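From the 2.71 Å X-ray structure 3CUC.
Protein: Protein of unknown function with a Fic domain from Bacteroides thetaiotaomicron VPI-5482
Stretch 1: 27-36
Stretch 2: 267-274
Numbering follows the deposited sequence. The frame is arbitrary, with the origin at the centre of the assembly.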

# COMPACT_ATOMS: atom_id res chain seq x y z
N ARG A 27 15.47 6.30 13.31
CA ARG A 27 14.75 5.34 14.15
C ARG A 27 13.34 5.12 13.63
O ARG A 27 12.90 3.97 13.52
CB ARG A 27 14.69 5.83 15.60
CG ARG A 27 16.01 5.67 16.36
CD ARG A 27 16.03 6.47 17.66
NE ARG A 27 14.74 6.41 18.34
CZ ARG A 27 14.01 7.46 18.72
NH1 ARG A 27 14.44 8.70 18.54
NH2 ARG A 27 12.85 7.26 19.32
N TRP A 28 12.65 6.20 13.30
CA TRP A 28 11.30 6.08 12.74
C TRP A 28 11.34 5.29 11.44
O TRP A 28 10.60 4.32 11.27
CB TRP A 28 10.64 7.45 12.52
CG TRP A 28 9.48 7.33 11.59
CD1 TRP A 28 9.44 7.70 10.27
CD2 TRP A 28 8.22 6.74 11.87
NE1 TRP A 28 8.22 7.40 9.73
CE2 TRP A 28 7.45 6.81 10.70
CE3 TRP A 28 7.66 6.16 13.02
CZ2 TRP A 28 6.14 6.32 10.63
CZ3 TRP A 28 6.36 5.68 12.95
CH2 TRP A 28 5.62 5.76 11.76
N ASN A 29 12.20 5.71 10.51
CA ASN A 29 12.30 5.05 9.21
C ASN A 29 12.69 3.58 9.31
O ASN A 29 12.12 2.75 8.62
CB ASN A 29 13.29 5.76 8.29
CG ASN A 29 12.76 7.07 7.78
OD1 ASN A 29 11.56 7.21 7.50
ND2 ASN A 29 13.64 8.05 7.64
N ASP A 30 13.65 3.27 10.18
CA ASP A 30 14.06 1.88 10.38
C ASP A 30 12.88 1.02 10.84
O ASP A 30 12.60 -0.02 10.24
CB ASP A 30 15.21 1.78 11.38
CG ASP A 30 16.56 2.21 10.79
OD1 ASP A 30 16.68 2.37 9.55
OD2 ASP A 30 17.52 2.37 11.57
N LYS A 31 12.17 1.47 11.87
CA LYS A 31 11.02 0.73 12.38
C LYS A 31 9.96 0.55 11.30
O LYS A 31 9.38 -0.53 11.17
CB LYS A 31 10.39 1.41 13.60
CG LYS A 31 9.51 0.44 14.41
CD LYS A 31 8.45 1.14 15.26
CE LYS A 31 7.53 0.12 15.97
NZ LYS A 31 8.28 -0.82 16.86
N PHE A 32 9.69 1.60 10.53
CA PHE A 32 8.65 1.52 9.51
C PHE A 32 9.02 0.51 8.41
O PHE A 32 8.20 -0.34 8.03
CB PHE A 32 8.35 2.88 8.89
CG PHE A 32 7.46 2.78 7.70
CD1 PHE A 32 6.10 2.63 7.85
CD2 PHE A 32 7.99 2.75 6.42
CE1 PHE A 32 5.28 2.51 6.76
CE2 PHE A 32 7.18 2.61 5.32
CZ PHE A 32 5.82 2.49 5.48
N LYS A 33 10.25 0.61 7.89
CA LYS A 33 10.74 -0.30 6.86
C LYS A 33 10.55 -1.75 7.28
O LYS A 33 10.10 -2.61 6.51
CB LYS A 33 12.23 -0.06 6.60
CG LYS A 33 12.76 -0.69 5.31
CD LYS A 33 14.20 -0.27 5.02
CE LYS A 33 15.19 -1.04 5.90
NZ LYS A 33 16.61 -0.80 5.50
N LEU A 34 10.89 -2.00 8.53
CA LEU A 34 10.78 -3.32 9.10
C LEU A 34 9.32 -3.78 9.11
O LEU A 34 8.96 -4.81 8.54
CB LEU A 34 11.33 -3.28 10.53
CG LEU A 34 12.06 -4.50 11.04
CD1 LEU A 34 11.27 -5.78 10.76
CD2 LEU A 34 13.46 -4.53 10.41
N GLU A 35 8.48 -2.98 9.76
CA GLU A 35 7.10 -3.38 10.00
C GLU A 35 6.25 -3.42 8.74
O GLU A 35 5.37 -4.27 8.61
CB GLU A 35 6.46 -2.45 11.03
CG GLU A 35 7.11 -2.58 12.41
CD GLU A 35 6.11 -2.56 13.55
OE1 GLU A 35 5.12 -1.79 13.46
OE2 GLU A 35 6.31 -3.32 14.52
N PHE A 36 6.52 -2.50 7.81
CA PHE A 36 5.78 -2.47 6.56
C PHE A 36 6.11 -3.69 5.72
O PHE A 36 5.22 -4.41 5.27
CB PHE A 36 6.06 -1.18 5.78
CG PHE A 36 5.30 -1.09 4.50
CD1 PHE A 36 3.92 -1.28 4.48
CD2 PHE A 36 5.95 -0.82 3.30
CE1 PHE A 36 3.21 -1.21 3.28
CE2 PHE A 36 5.24 -0.73 2.10
CZ PHE A 36 3.87 -0.94 2.10
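Stretch 2 (267-274) IRSLTLAI

Packing of helix 267-274 on helix 27-36 in a Fic-domain protein from Bacteroides thetaiotaomicron. Stretch 2 is helical throughout, part of a helix that extends beyond both of its ends, and its phi/psi values stay close to -60/-45. The i to i+4 backbone hydrogen bonds run without a break, from Thr 271 N to Ile 267 O (3.0 Å) through Ile 274 N to Leu 270 O (2.9 Å). Its N-to-C direction makes an angle of 145° with that of stretch 1, so the two helices run roughly antiparallel but clearly splayed. Their axes come no closer than 10.6 Å, a spacing that leaves room for side chains between the backbones; the nearest CA atoms are those of Trp 28 and Ala 273, 6.4 Å apart. The antiparallel sense sets the order of the contacts: Ala 273 and Leu 272 lie by Trp 28, while Arg 268, a turn earlier, reaches Glu 35.

Apolar packing centres on the buried indole of Trp 28 (chi1 t), whose CA-to-CB bond points toward stretch 2. Ala 273 lies over one face of the indole: its CB is 4.1 Å from the centroid of the six-membered ring and only 6° off the ring normal, a CH-pi contact, and the backbone is close as well, with Trp 28 CZ3 3.9 Å from Ala 273 N. Leu 272 meets the ring at its edge, Trp 28 CZ3 to Leu 272 CB measuring 3.6 Å. One turn back along stretch 2, Trp 28 CH2 is 3.6 Å from Ser 269 O and 4.0 Å from Ser 269 CB; that carbonyl is already hydrogen-bonded to Ala 273 N (2.8 Å) within its own helix. Leu 272 also touches the aliphatic part of Lys 31, with its CD2 3.9 Å from Lys 31 CE.

Polar contact is concentrated at Arg 268. Its CA-to-CB bond points sideways, but a largely extended side chain (chi1 to chi3 all t) brings the guanidinium to stretch 1, where Arg 268 NH2 donates a hydrogen bond to Glu 35 OE1 at 3.1 Å (N-H...O angle 137°), forming a salt bridge. Within stretch 1, Lys 31 NZ stands 4.0 Å from Glu 35 OE2, a long salt bridge, so the carboxylate has a basic partner on each helix.

On the side turned from this contact, Leu 270 and Thr 271 point away from stretch 1; Thr 271 OG1 instead donates to Ile 267 O (2.8 Å). The interface is small, burying 268 Å² summed over both stretches.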

# COMPACT_ATOMS: atom_id res chain seq x y z
N ILE A 267 -3.43 7.59 12.33
CA ILE A 267 -3.38 7.98 13.74
C ILE A 267 -2.25 7.26 14.48
O ILE A 267 -1.50 7.87 15.23
CB ILE A 267 -4.73 7.73 14.47
CG1 ILE A 267 -5.76 8.78 14.05
CG2 ILE A 267 -4.56 7.78 15.98
CD1 ILE A 267 -7.14 8.54 14.60
N ARG A 268 -2.13 5.95 14.24
CA ARG A 268 -1.07 5.17 14.86
C ARG A 268 0.31 5.65 14.41
O ARG A 268 1.19 5.81 15.25
CB ARG A 268 -1.24 3.67 14.54
CG ARG A 268 -0.33 2.76 15.38
CD ARG A 268 -0.12 1.37 14.77
NE ARG A 268 1.14 0.78 15.25
CZ ARG A 268 2.26 0.60 14.53
NH1 ARG A 268 2.32 0.91 13.23
NH2 ARG A 268 3.32 0.06 15.12
N SER A 269 0.48 5.89 13.11
CA SER A 269 1.77 6.35 12.55
C SER A 269 2.15 7.71 13.10
O SER A 269 3.29 7.93 13.51
CB SER A 269 1.73 6.45 11.02
OG SER A 269 1.53 5.19 10.41
N LEU A 270 1.19 8.63 13.09
CA LEU A 270 1.40 9.97 13.61
C LEU A 270 1.80 9.93 15.08
O LEU A 270 2.73 10.63 15.49
CB LEU A 270 0.14 10.83 13.41
CG LEU A 270 -0.09 11.36 12.00
CD1 LEU A 270 -1.51 11.87 11.84
CD2 LEU A 270 0.92 12.47 11.65
N THR A 271 1.12 9.10 15.86
CA THR A 271 1.41 9.02 17.29
C THR A 271 2.83 8.50 17.52
O THR A 271 3.57 9.07 18.32
CB THR A 271 0.40 8.12 18.02
OG1 THR A 271 -0.92 8.65 17.85
CG2 THR A 271 0.72 8.07 19.51
N LEU A 272 3.20 7.44 16.82
CA LEU A 272 4.55 6.91 16.91
C LEU A 272 5.60 7.90 16.40
O LEU A 272 6.68 8.01 16.98
CB LEU A 272 4.68 5.59 16.14
CG LEU A 272 4.83 4.31 16.97
CD1 LEU A 272 3.68 4.20 17.99
CD2 LEU A 272 4.92 3.07 16.06
N ALA A 273 5.29 8.59 15.30
CA ALA A 273 6.26 9.49 14.68
C ALA A 273 6.51 10.70 15.57
O ALA A 273 7.65 11.13 15.74
CB ALA A 273 5.78 9.91 13.31
N ILE A 274 5.44 11.25 16.14
CA ILE A 274 5.55 12.33 17.13
C ILE A 274 6.41 11.88 18.32
O ILE A 274 7.25 12.63 18.82
CB ILE A 274 4.15 12.80 17.63
CG1 ILE A 274 3.43 13.58 16.53
CG2 ILE A 274 4.28 13.67 18.87
CD1 ILE A 274 2.00 13.90 16.85